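Side-chain contacts in DsrH (Allochromatium vinosum, PDB 2HY5), which is one subunit of the DsrEFH complex, which probably takes part in sulfur transfer during intracellular sulfur oxidation: residues H5-S10 / N15-C20; L31-G36 / A86-L91; R45-V50 / R75-I80. All coordinates share one frame; numbering follows the deposited sequence.

Contacts 1 and 2 pack helices on the parallel sheet, and contact 3 joins helix 47-53 to the loop before strand 81-83. Contacts 1 and 2, with centres about 12 Å apart, meet at neighbouring strands 3-7 and 29-32: Leu-31 N to His-5 O is 2.8 Å and Val-7 N to Leu-31 O 2.9 Å, both probable hydrogen bonds. Val-7 points to helix 16-23 and Leu-31 to helix 85-94, so the pair packs opposite faces of the sheet. Contact 3 lies about 14 Å from contact 1 and about 16 Å from contact 2, centre to centre. It touches contact 1 where Glu-18 meets Gln-49, whereas its nearest atoms stay about 5 Å from those of contact 2.

Contact 1: residues H5-S10 / N15-C20; sequences HTVNKS and NSLESC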
ATOM      1  N   HIS C   5      15.060  -4.158 -14.217  1.00  6.33           N
ATOM      2  CA  HIS C   5      13.907  -4.410 -13.363  1.00  6.30           C
ATOM      3  C   HIS C   5      14.127  -3.656 -12.062  1.00  6.65           C
ATOM      4  O   HIS C   5      15.235  -3.655 -11.521  1.00  7.67           O
ATOM      5  CB  HIS C   5      13.797  -5.903 -13.045  1.00  7.47           C
ATOM      6  CG  HIS C   5      13.649  -6.774 -14.252  1.00  8.43           C
ATOM      7  ND1 HIS C   5      12.422  -7.099 -14.792  1.00  9.14           N
ATOM      8  CD2 HIS C   5      14.573  -7.381 -15.035  1.00  8.78           C
ATOM      9  CE1 HIS C   5      12.596  -7.869 -15.850  1.00 10.95           C
ATOM     10  NE2 HIS C   5      13.894  -8.056 -16.021  1.00  9.29           N
ATOM     11  N   THR C   6      13.085  -3.003 -11.556  1.00  6.56           N
ATOM     12  CA  THR C   6      13.217  -2.300 -10.288  1.00  6.53           C
ATOM     13  C   THR C   6      12.309  -2.976  -9.270  1.00  6.50           C
ATOM     14  O   THR C   6      11.165  -3.322  -9.574  1.00  7.55           O
ATOM     15  CB  THR C   6      12.838  -0.803 -10.402  1.00 10.92           C
ATOM     16  OG1 THR C   6      11.471  -0.675 -10.811  1.00 12.47           O
ATOM     17  CG2 THR C   6      13.742  -0.097 -11.413  1.00 10.20           C
ATOM     18  N   VAL C   7      12.835  -3.189  -8.070  1.00  6.23           N
ATOM     19  CA  VAL C   7      12.074  -3.828  -6.995  1.00  7.21           C
ATOM     20  C   VAL C   7      12.178  -2.930  -5.773  1.00  6.83           C
ATOM     21  O   VAL C   7      13.278  -2.703  -5.264  1.00  6.90           O
ATOM     22  CB  VAL C   7      12.648  -5.221  -6.654  1.00  8.20           C
ATOM     23  CG1 VAL C   7      11.871  -5.836  -5.498  1.00 11.97           C
ATOM     24  CG2 VAL C   7      12.577  -6.126  -7.879  1.00 10.99           C
ATOM     25  N   ASN C   8      11.043  -2.425  -5.295  1.00  7.83           N
ATOM     26  CA  ASN C   8      11.067  -1.522  -4.147  1.00  7.49           C
ATOM     27  C   ASN C   8      10.411  -2.044  -2.881  1.00  7.55           C
ATOM     28  O   ASN C   8      10.292  -1.309  -1.908  1.00  7.60           O
ATOM     29  CB  ASN C   8      10.409  -0.191  -4.515  1.00 10.58           C
ATOM     30  CG  ASN C   8       8.911  -0.322  -4.726  1.00 13.89           C
ATOM     31  OD1 ASN C   8       8.165   0.645  -4.574  1.00 19.47           O
ATOM     32  ND2 ASN C   8       8.465  -1.519  -5.090  1.00 15.85           N
ATOM     33  N   LYS C   9       9.984  -3.301  -2.895  1.00  7.44           N
ATOM     34  CA  LYS C   9       9.320  -3.885  -1.735  1.00 10.30           C
ATOM     35  C   LYS C   9      10.143  -4.975  -1.068  1.00  8.75           C
ATOM     36  O   LYS C   9      10.885  -5.700  -1.727  1.00  7.59           O
ATOM     37  CB  LYS C   9       7.959  -4.446  -2.154  1.00 17.60           C
ATOM     38  CG  LYS C   9       6.781  -3.549  -1.817  1.00 22.82           C
ATOM     39  CD  LYS C   9       7.030  -2.108  -2.212  1.00 26.54           C
ATOM     40  CE  LYS C   9       5.882  -1.202  -1.792  1.00 29.96           C
ATOM     41  NZ  LYS C   9       5.674  -1.138  -0.322  1.00 32.75           N
ATOM     42  N   SER C  10       9.993  -5.082   0.247  1.00  9.43           N
ATOM     43  CA  SER C  10      10.698  -6.081   1.034  1.00 11.40           C
ATOM     44  C   SER C  10      10.367  -7.489   0.550  1.00 11.08           C
ATOM     45  O   SER C  10       9.209  -7.801   0.267  1.00  8.89           O
ATOM     46  CB  SER C  10      10.307  -5.951   2.508  1.00 17.14           C
ATOM     47  OG  SER C  10      10.710  -7.090   3.243  1.00 19.23           O
ATOM     48  N   ASN C  15       5.757 -10.347  -2.623  1.00 12.29           N
ATOM     49  CA  ASN C  15       6.210 -11.366  -3.563  1.00 13.04           C
ATOM     50  C   ASN C  15       6.894 -10.755  -4.789  1.00 11.35           C
ATOM     51  O   ASN C  15       7.268 -11.469  -5.714  1.00 12.32           O
ATOM     52  CB  ASN C  15       5.010 -12.195  -4.020  1.00 14.03           C
ATOM     53  CG  ASN C  15       4.059 -11.409  -4.908  1.00 17.75           C
ATOM     54  OD1 ASN C  15       3.834 -10.215  -4.700  1.00 20.94           O
ATOM     55  ND2 ASN C  15       3.485 -12.083  -5.901  1.00 22.16           N
ATOM     56  N   SER C  16       7.062  -9.439  -4.780  1.00  9.34           N
ATOM     57  CA  SER C  16       7.661  -8.720  -5.901  1.00  9.69           C
ATOM     58  C   SER C  16       9.038  -9.208  -6.334  1.00  9.47           C
ATOM     59  O   SER C  16       9.272  -9.433  -7.524  1.00  9.32           O
ATOM     60  CB  SER C  16       7.733  -7.229  -5.575  1.00 18.21           C
ATOM     61  OG  SER C  16       6.438  -6.713  -5.346  1.00 23.52           O
ATOM     62  N   LEU C  17       9.947  -9.363  -5.377  1.00  9.26           N
ATOM     63  CA  LEU C  17      11.298  -9.812  -5.693  1.00 10.49           C
ATOM     64  C   LEU C  17      11.291 -11.219  -6.293  1.00 11.04           C
ATOM     65  O   LEU C  17      11.960 -11.480  -7.297  1.00  9.91           O
ATOM     66  CB  LEU C  17      12.174  -9.757  -4.434  1.00 16.47           C
ATOM     67  CG  LEU C  17      13.690  -9.988  -4.532  1.00 21.36           C
ATOM     68  CD1 LEU C  17      14.007 -11.435  -4.234  1.00 25.15           C
ATOM     69  CD2 LEU C  17      14.207  -9.570  -5.903  1.00 20.44           C
ATOM     70  N   GLU C  18      10.526 -12.125  -5.695  1.00 11.07           N
ATOM     71  CA  GLU C  18      10.460 -13.493  -6.194  1.00 13.04           C
ATOM     72  C   GLU C  18       9.944 -13.565  -7.629  1.00 12.18           C
ATOM     73  O   GLU C  18      10.469 -14.326  -8.441  1.00 11.15           O
ATOM     74  CB  GLU C  18       9.588 -14.351  -5.274  1.00 48.79           C
ATOM     75  CG  GLU C  18      10.175 -14.523  -3.882  1.00 58.12           C
ATOM     76  CD  GLU C  18       9.356 -15.452  -3.010  1.00 63.06           C
ATOM     77  OE1 GLU C  18       8.162 -15.160  -2.783  1.00 67.28           O
ATOM     78  OE2 GLU C  18       9.909 -16.473  -2.548  1.00 67.19           O
ATOM     79  N   SER C  19       8.923 -12.776  -7.947  1.00 11.78           N
ATOM     80  CA  SER C  19       8.374 -12.774  -9.298  1.00 11.89           C
ATOM     81  C   SER C  19       9.400 -12.208 -10.278  1.00 11.40           C
ATOM     82  O   SER C  19       9.554 -12.704 -11.393  1.00 10.38           O
ATOM     83  CB  SER C  19       7.097 -11.936  -9.356  1.00 20.35           C
ATOM     84  OG  SER C  19       6.120 -12.449  -8.466  1.00 24.43           O
ATOM     85  N   CYS C  20      10.101 -11.164  -9.853  1.00  9.22           N
ATOM     86  CA  CYS C  20      11.108 -10.537 -10.699  1.00  9.69           C
ATOM     87  C   CYS C  20      12.200 -11.529 -11.074  1.00 11.49           C
ATOM     88  O   CYS C  20      12.525 -11.699 -12.254  1.00 10.38           O
ATOM     89  CB  CYS C  20      11.738  -9.347  -9.979  1.00 11.40           C
ATOM     90  SG  CYS C  20      13.200  -8.689 -10.820  1.00 12.56           S
TER
HETATM   91  O   HOH W   1       9.511  -8.196  -2.824  1.00  9.92           O
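Val-7 and Leu-17 mark the closest backbone approach, their CA atoms 6.2 Å apart, where strand 5-7 runs nearly antiparallel to helix 16-20. The short axes lie 9.0 Å apart with 161° between their directions, as expected when a strand leads through a loop into the helix that packs back on it. No direct hydrogen bond crosses the gap, so packing carries most of it.

Val-7 divides its two methyls between successive helical turns. CG1, held anti to the backbone N (chi1 178°), rests beside the start of Leu-17, 4.1 Å from Leu-17 CB, while CG2 comes against Cys-20, 3.9 Å from Cys-20 CB. The thiol of Cys-20 then points on to His-5, with SG 3.6 Å from His-5 CB. Measured from the imidazole centroid, SG approaches obliquely, 38° off the ring normal. The imidazole itself is fixed from outside, through a hydrogen bond between ND1 and Trp-101 NE1.

Near the loop a water bridges the backbones: it accepts from Leu-17 N at 2.8 Å and donates to Lys-9 O at 3.1 Å, although other acceptors compete for its protons. The water thereby takes up the N-H of Leu-17 in the first turn of the helix. Lys-9 adds only its CB, near Ser-16, whose OG bonds to the C-terminal carboxylate of Leu-102.

The contact forms the first half of the beta-alpha-beta unit 3-7, 16-23, 29-32. Strand 3-7 lies between strands 29-32 and 97-101, and Leu-17 and Cys-20 also touch Leu-32 and Val-30 of the former.

Contact 2: residues L31-G36 / A86-L91; sequences LLFEDG and AGFVDL
Phe-88 leads the contact from helix 85-94, its CA 7.8 Å from that of Leu-31, the nearest backbone pair. Its CB is directed at the opposing segment, and a first torsion that sets CG anti to the backbone N (chi1 -175°) carries the ring away from the helix toward the strand. From CG outward the ring lies beneath one methyl of Leu-31: CD2 of the leucine is placed over the centre of one face in CH-pi fashion, though modelled closer than is credible. The outer atoms, CZ at the tip included, still lie beneath that methyl. At one side of the rim CE1 goes on to a second partner, lying 4.0 Å from Phe-33 CD2 and 4.1 Å from Phe-33 CE2.

That second meeting is a T-shaped pair, the edge of Phe-88 turned to a face of Phe-33. The centroids of the Phe-88 and Phe-33 rings stand 5.3 Å apart and the planes make 63°, with CE1 above the outer part of the Phe-33 face. Leu-31 spends its other methyl on Leu-91, CD1 to CD1 at 4.3 Å. With the Phe-88 ring cut back to an alanine here, the Leu-31 methyl is likely to face a gap and Phe-33 to lose its edge partner.

Phe-23 of the DsrE chain meets Phe-88 edge-to-face, extending this aromatic packing across the subunit boundary. Within the chain, helix 85-94 is laid on strand 29-32 and on the loop that follows it, and Tyr-60 of adjacent strand 58-62 touches both Leu-31 and Leu-91.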
ATOM      1  N   LEU C  31      17.510  -3.705  -9.907  1.00  6.76           N
ATOM      2  CA  LEU C  31      17.877  -2.705  -8.919  1.00  7.47           C
ATOM      3  C   LEU C  31      16.931  -2.772  -7.744  1.00  6.68           C
ATOM      4  O   LEU C  31      15.706  -2.709  -7.905  1.00  7.98           O
ATOM      5  CB  LEU C  31      17.830  -1.290  -9.501  1.00  9.37           C
ATOM      6  CG  LEU C  31      18.029  -0.204  -8.429  1.00 11.66           C
ATOM      7  CD1 LEU C  31      19.468  -0.233  -7.918  1.00 12.67           C
ATOM      8  CD2 LEU C  31      17.703   1.159  -9.002  1.00 12.02           C
ATOM      9  N   LEU C  32      17.513  -2.892  -6.561  1.00  7.24           N
ATOM     10  CA  LEU C  32      16.755  -2.952  -5.327  1.00  6.39           C
ATOM     11  C   LEU C  32      16.830  -1.575  -4.684  1.00  6.94           C
ATOM     12  O   LEU C  32      17.921  -1.062  -4.442  1.00  7.00           O
ATOM     13  CB  LEU C  32      17.380  -3.982  -4.391  1.00  7.67           C
ATOM     14  CG  LEU C  32      17.528  -5.396  -4.962  1.00  8.82           C
ATOM     15  CD1 LEU C  32      18.387  -6.248  -4.021  1.00  9.23           C
ATOM     16  CD2 LEU C  32      16.146  -6.010  -5.153  1.00 10.52           C
ATOM     17  N   PHE C  33      15.678  -0.959  -4.438  1.00  6.05           N
ATOM     18  CA  PHE C  33      15.686   0.339  -3.785  1.00  7.60           C
ATOM     19  C   PHE C  33      14.517   0.410  -2.808  1.00  6.66           C
ATOM     20  O   PHE C  33      13.669  -0.480  -2.795  1.00  8.08           O
ATOM     21  CB  PHE C  33      15.703   1.495  -4.808  1.00  7.32           C
ATOM     22  CG  PHE C  33      14.421   1.690  -5.574  1.00  9.32           C
ATOM     23  CD1 PHE C  33      13.913   0.691  -6.399  1.00  7.67           C
ATOM     24  CD2 PHE C  33      13.753   2.911  -5.517  1.00  8.04           C
ATOM     25  CE1 PHE C  33      12.763   0.907  -7.158  1.00  8.14           C
ATOM     26  CE2 PHE C  33      12.605   3.135  -6.272  1.00  7.82           C
ATOM     27  CZ  PHE C  33      12.109   2.132  -7.095  1.00  7.19           C
ATOM     28  N   GLU C  34      14.491   1.441  -1.971  1.00  7.02           N
ATOM     29  CA  GLU C  34      13.462   1.557  -0.948  1.00  5.00           C
ATOM     30  C   GLU C  34      13.548   0.297  -0.084  1.00  5.52           C
ATOM     31  O   GLU C  34      14.644  -0.132   0.273  1.00  6.31           O
ATOM     32  CB  GLU C  34      12.072   1.710  -1.582  1.00 10.40           C
ATOM     33  CG  GLU C  34      11.868   3.071  -2.236  1.00 11.84           C
ATOM     34  CD  GLU C  34      10.465   3.279  -2.776  1.00 15.97           C
ATOM     35  OE1 GLU C  34       9.533   2.592  -2.307  1.00 15.19           O
ATOM     36  OE2 GLU C  34      10.294   4.144  -3.662  1.00 14.54           O
ATOM     37  N   ASP C  35      12.408  -0.304   0.242  1.00  5.52           N
ATOM     38  CA  ASP C  35      12.396  -1.503   1.074  1.00  8.48           C
ATOM     39  C   ASP C  35      12.953  -2.751   0.378  1.00  8.61           C
ATOM     40  O   ASP C  35      13.188  -3.780   1.023  1.00  8.98           O
ATOM     41  CB  ASP C  35      10.974  -1.773   1.577  1.00 12.63           C
ATOM     42  CG  ASP C  35      10.524  -0.771   2.633  1.00 15.85           C
ATOM     43  OD1 ASP C  35       9.333  -0.808   3.011  1.00 16.34           O
ATOM     44  OD2 ASP C  35      11.354   0.046   3.105  1.00 14.43           O
ATOM     45  N   GLY C  36      13.160  -2.668  -0.934  1.00  6.63           N
ATOM     46  CA  GLY C  36      13.708  -3.804  -1.655  1.00  7.42           C
ATOM     47  C   GLY C  36      15.143  -4.082  -1.226  1.00  6.85           C
ATOM     48  O   GLY C  36      15.664  -5.183  -1.434  1.00  7.12           O
ATOM     49  N   ALA C  86      22.585   8.718  -8.960  1.00  9.14           N
ATOM     50  CA  ALA C  86      23.174   8.977 -10.267  1.00  8.54           C
ATOM     51  C   ALA C  86      23.397   7.634 -10.967  1.00  9.44           C
ATOM     52  O   ALA C  86      23.201   7.518 -12.172  1.00  7.15           O
ATOM     53  CB  ALA C  86      24.497   9.731 -10.116  1.00 12.94           C
ATOM     54  N   GLY C  87      23.795   6.620 -10.197  1.00 10.23           N
ATOM     55  CA  GLY C  87      24.010   5.298 -10.761  1.00  9.74           C
ATOM     56  C   GLY C  87      22.702   4.674 -11.219  1.00  9.30           C
ATOM     57  O   GLY C  87      22.658   3.943 -12.207  1.00 10.08           O
ATOM     58  N   PHE C  88      21.636   4.967 -10.478  1.00  8.40           N
ATOM     59  CA  PHE C  88      20.289   4.481 -10.771  1.00  8.51           C
ATOM     60  C   PHE C  88      19.912   5.037 -12.145  1.00  7.12           C
ATOM     61  O   PHE C  88      19.437   4.316 -13.022  1.00  7.11           O
ATOM     62  CB  PHE C  88      19.351   4.996  -9.666  1.00 10.02           C
ATOM     63  CG  PHE C  88      17.924   4.494  -9.739  1.00  8.85           C
ATOM     64  CD1 PHE C  88      17.063   4.732  -8.672  1.00  9.68           C
ATOM     65  CD2 PHE C  88      17.425   3.842 -10.866  1.00  8.82           C
ATOM     66  CE1 PHE C  88      15.727   4.334  -8.723  1.00  8.39           C
ATOM     67  CE2 PHE C  88      16.093   3.442 -10.927  1.00 10.85           C
ATOM     68  CZ  PHE C  88      15.240   3.689  -9.852  1.00  9.33           C
ATOM     69  N   VAL C  89      20.147   6.330 -12.332  1.00  4.64           N
ATOM     70  CA  VAL C  89      19.850   6.968 -13.608  1.00  5.40           C
ATOM     71  C   VAL C  89      20.652   6.323 -14.743  1.00  5.55           C
ATOM     72  O   VAL C  89      20.102   6.047 -15.808  1.00  7.66           O
ATOM     73  CB  VAL C  89      20.165   8.477 -13.564  1.00  6.07           C
ATOM     74  CG1 VAL C  89      20.071   9.076 -14.968  1.00  8.58           C
ATOM     75  CG2 VAL C  89      19.189   9.173 -12.636  1.00  6.62           C
ATOM     76  N   ASP C  90      21.945   6.088 -14.530  1.00  9.21           N
ATOM     77  CA  ASP C  90      22.760   5.470 -15.574  1.00 10.88           C
ATOM     78  C   ASP C  90      22.252   4.078 -15.938  1.00 10.85           C
ATOM     79  O   ASP C  90      22.333   3.670 -17.094  1.00 13.60           O
ATOM     80  CB  ASP C  90      24.230   5.383 -15.149  1.00 16.07           C
ATOM     81  CG  ASP C  90      24.921   6.730 -15.162  1.00 16.82           C
ATOM     82  OD1 ASP C  90      24.525   7.599 -15.966  1.00 19.71           O
ATOM     83  OD2 ASP C  90      25.873   6.916 -14.377  1.00 22.52           O
ATOM     84  N   LEU C  91      21.741   3.344 -14.956  1.00 10.89           N
ATOM     85  CA  LEU C  91      21.214   2.014 -15.230  1.00 10.89           C
ATOM     86  C   LEU C  91      20.003   2.079 -16.159  1.00 10.91           C
ATOM     87  O   LEU C  91      19.849   1.235 -17.043  1.00 10.22           O
ATOM     88  CB  LEU C  91      20.822   1.303 -13.930  1.00 13.81           C
ATOM     89  CG  LEU C  91      21.969   0.749 -13.077  1.00 16.53           C
ATOM     90  CD1 LEU C  91      21.416   0.175 -11.780  1.00 16.60           C
ATOM     91  CD2 LEU C  91      22.718  -0.324 -13.859  1.00 17.11           C
TER

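Contact 3: residues R45-V50 / R75-I80; sequences RVESQV and RVIPGI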
ATOM      1  N   ARG C  45      16.899 -14.966   5.000  1.00 15.11           N
ATOM      2  CA  ARG C  45      16.281 -16.197   4.525  1.00 17.03           C
ATOM      3  C   ARG C  45      16.201 -16.264   2.997  1.00 16.26           C
ATOM      4  O   ARG C  45      15.906 -17.318   2.435  1.00 15.07           O
ATOM      5  CB  ARG C  45      14.876 -16.335   5.119  1.00 27.08           C
ATOM      6  CG  ARG C  45      14.299 -17.736   5.026  1.00 33.64           C
ATOM      7  CD  ARG C  45      12.846 -17.776   5.475  1.00 36.68           C
ATOM      8  NE  ARG C  45      11.993 -16.959   4.617  1.00 39.67           N
ATOM      9  CZ  ARG C  45      11.509 -15.767   4.952  1.00 38.92           C
ATOM     10  NH1 ARG C  45      11.789 -15.246   6.137  1.00 40.34           N
ATOM     11  NH2 ARG C  45      10.747 -15.095   4.102  1.00 40.29           N
ATOM     12  N   VAL C  46      16.458 -15.144   2.322  1.00 13.39           N
ATOM     13  CA  VAL C  46      16.403 -15.137   0.864  1.00 12.15           C
ATOM     14  C   VAL C  46      17.771 -15.026   0.205  1.00 11.52           C
ATOM     15  O   VAL C  46      17.860 -14.913  -1.014  1.00 11.26           O
ATOM     16  CB  VAL C  46      15.505 -13.991   0.322  1.00 15.38           C
ATOM     17  CG1 VAL C  46      14.107 -14.105   0.905  1.00 15.97           C
ATOM     18  CG2 VAL C  46      16.119 -12.639   0.647  1.00 14.87           C
ATOM     19  N   GLU C  47      18.834 -15.066   1.003  1.00 11.38           N
ATOM     20  CA  GLU C  47      20.186 -14.966   0.456  1.00 12.11           C
ATOM     21  C   GLU C  47      20.448 -16.026  -0.615  1.00 13.52           C
ATOM     22  O   GLU C  47      21.038 -15.737  -1.654  1.00 13.14           O
ATOM     23  CB  GLU C  47      21.236 -15.106   1.565  1.00 19.67           C
ATOM     24  CG  GLU C  47      22.666 -14.919   1.064  1.00 25.84           C
ATOM     25  CD  GLU C  47      23.720 -15.274   2.098  1.00 30.50           C
ATOM     26  OE1 GLU C  47      23.672 -14.730   3.217  1.00 32.01           O
ATOM     27  OE2 GLU C  47      24.605 -16.098   1.784  1.00 35.88           O
ATOM     28  N   SER C  48      20.000 -17.253  -0.360  1.00 16.50           N
ATOM     29  CA  SER C  48      20.201 -18.350  -1.301  1.00 18.86           C
ATOM     30  C   SER C  48      19.657 -18.057  -2.693  1.00 17.96           C
ATOM     31  O   SER C  48      20.354 -18.241  -3.692  1.00 18.21           O
ATOM     32  CB  SER C  48      19.552 -19.634  -0.771  1.00 36.08           C
ATOM     33  OG  SER C  48      20.200 -20.085   0.404  1.00 43.11           O
ATOM     34  N   GLN C  49      18.408 -17.615  -2.760  1.00 15.28           N
ATOM     35  CA  GLN C  49      17.786 -17.318  -4.041  1.00 14.89           C
ATOM     36  C   GLN C  49      18.384 -16.087  -4.708  1.00 11.65           C
ATOM     37  O   GLN C  49      18.438 -16.004  -5.935  1.00 10.50           O
ATOM     38  CB  GLN C  49      16.272 -17.158  -3.869  1.00 53.25           C
ATOM     39  CG  GLN C  49      15.850 -16.235  -2.741  1.00 59.92           C
ATOM     40  CD  GLN C  49      14.366 -16.346  -2.430  1.00 63.66           C
ATOM     41  OE1 GLN C  49      13.519 -16.041  -3.271  1.00 66.87           O
ATOM     42  NE2 GLN C  49      14.046 -16.790  -1.218  1.00 65.10           N
ATOM     43  N   VAL C  50      18.836 -15.129  -3.909  1.00 10.90           N
ATOM     44  CA  VAL C  50      19.444 -13.932  -4.474  1.00 10.88           C
ATOM     45  C   VAL C  50      20.816 -14.291  -5.046  1.00 12.45           C
ATOM     46  O   VAL C  50      21.161 -13.876  -6.149  1.00 11.22           O
ATOM     47  CB  VAL C  50      19.589 -12.825  -3.413  1.00 13.89           C
ATOM     48  CG1 VAL C  50      20.299 -11.613  -4.014  1.00 15.68           C
ATOM     49  CG2 VAL C  50      18.209 -12.420  -2.909  1.00 14.61           C
ATOM     50  N   ARG C  75      27.671  -4.996   4.320  1.00 15.40           N
ATOM     51  CA  ARG C  75      26.620  -5.908   4.756  1.00 13.82           C
ATOM     52  C   ARG C  75      25.905  -6.560   3.582  1.00 11.96           C
ATOM     53  O   ARG C  75      25.082  -7.449   3.768  1.00  9.30           O
ATOM     54  CB  ARG C  75      25.598  -5.152   5.609  1.00 14.97           C
ATOM     55  CG  ARG C  75      26.175  -4.508   6.861  1.00 18.45           C
ATOM     56  CD  ARG C  75      26.672  -5.554   7.843  1.00 20.68           C
ATOM     57  NE  ARG C  75      25.583  -6.254   8.520  1.00 23.60           N
ATOM     58  CZ  ARG C  75      24.812  -5.712   9.460  1.00 25.42           C
ATOM     59  NH1 ARG C  75      25.004  -4.455   9.844  1.00 25.56           N
ATOM     60  NH2 ARG C  75      23.849  -6.428  10.022  1.00 26.58           N
ATOM     61  N   VAL C  76      26.223  -6.114   2.373  1.00 10.62           N
ATOM     62  CA  VAL C  76      25.588  -6.640   1.175  1.00 10.36           C
ATOM     63  C   VAL C  76      26.176  -7.972   0.709  1.00 12.10           C
ATOM     64  O   VAL C  76      27.349  -8.267   0.954  1.00 11.18           O
ATOM     65  CB  VAL C  76      25.704  -5.615   0.021  1.00 15.89           C
ATOM     66  CG1 VAL C  76      25.017  -6.135  -1.225  1.00 18.40           C
ATOM     67  CG2 VAL C  76      25.102  -4.293   0.452  1.00 16.15           C
ATOM     68  N   ILE C  77      25.349  -8.775   0.050  1.00 10.81           N
ATOM     69  CA  ILE C  77      25.794 -10.051  -0.494  1.00 11.67           C
ATOM     70  C   ILE C  77      26.827  -9.719  -1.566  1.00 12.25           C
ATOM     71  O   ILE C  77      26.555  -8.930  -2.473  1.00  9.31           O
ATOM     72  CB  ILE C  77      24.626 -10.811  -1.155  1.00 14.53           C
ATOM     73  CG1 ILE C  77      23.567 -11.151  -0.103  1.00 13.33           C
ATOM     74  CG2 ILE C  77      25.140 -12.079  -1.834  1.00 14.92           C
ATOM     75  CD1 ILE C  77      22.264 -11.664  -0.696  1.00 15.14           C
ATOM     76  N   PRO C  78      28.034 -10.300  -1.465  1.00 13.01           N
ATOM     77  CA  PRO C  78      29.084 -10.035  -2.453  1.00 13.51           C
ATOM     78  C   PRO C  78      28.591 -10.286  -3.873  1.00 12.62           C
ATOM     79  O   PRO C  78      28.048 -11.349  -4.173  1.00 13.55           O
ATOM     80  CB  PRO C  78      30.190 -11.002  -2.042  1.00 19.95           C
ATOM     81  CG  PRO C  78      30.039 -11.045  -0.551  1.00 21.03           C
ATOM     82  CD  PRO C  78      28.538 -11.168  -0.386  1.00 19.27           C
ATOM     83  N   GLY C  79      28.778  -9.305  -4.749  1.00 11.57           N
ATOM     84  CA  GLY C  79      28.330  -9.461  -6.121  1.00 10.07           C
ATOM     85  C   GLY C  79      27.289  -8.428  -6.491  1.00  8.81           C
ATOM     86  O   GLY C  79      27.136  -8.075  -7.661  1.00 10.31           O
ATOM     87  N   ILE C  80      26.556  -7.955  -5.489  1.00  8.52           N
ATOM     88  CA  ILE C  80      25.543  -6.932  -5.715  1.00  7.44           C
ATOM     89  C   ILE C  80      26.260  -5.588  -5.650  1.00  7.96           C
ATOM     90  O   ILE C  80      26.859  -5.247  -4.635  1.00 10.21           O
ATOM     91  CB  ILE C  80      24.453  -6.969  -4.629  1.00  7.50           C
ATOM     92  CG1 ILE C  80      23.780  -8.342  -4.625  1.00  6.82           C
ATOM     93  CG2 ILE C  80      23.416  -5.883  -4.896  1.00  4.81           C
ATOM     94  CD1 ILE C  80      22.656  -8.472  -3.620  1.00  8.37           C
TER
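Ile-77 and Val-50 head an apolar contact between the first turn of helix 47-53 and the loop before strand 81-83. The delta methyl of Ile-77 fits between two helix residues one turn apart, with CD1 3.9 Å from Val-50 CG1 and 3.7 Å from Glu-47 CG. Val-50 CG1 also reaches Ile-80, at 3.9 Å from its CD1, and these two side chains cross at about a right angle. Glu-47 contributes the aliphatic part of its chain, which crosses Ile-77 obliquely; CG stands anti to the backbone N (chi1 -176°), and this extends the methylenes to Ile-77 CD1.

No hydrogen bond crosses the contact; the backbone bonds act within each segment. A type II beta turn, closed by Ile-80 N to Ile-77 O at 3.2 Å, directs both isoleucines at the helix. Gly-79 takes phi 118°, where a side chain would press on the preceding carbonyl. On the helix side Val-50 N bonds to Val-46 O at 3.1 Å, with Val-46 at the N-cap position, and Glu-47 OE1 bonds to Gly-43 N.

The contact joins the helix after strand 29-32 to the loop leading into strand 81-83, outermost in this chain's sheet, and both Val-50 and Ile-80 also rest on Leu-59 of neighbouring strand 58-62.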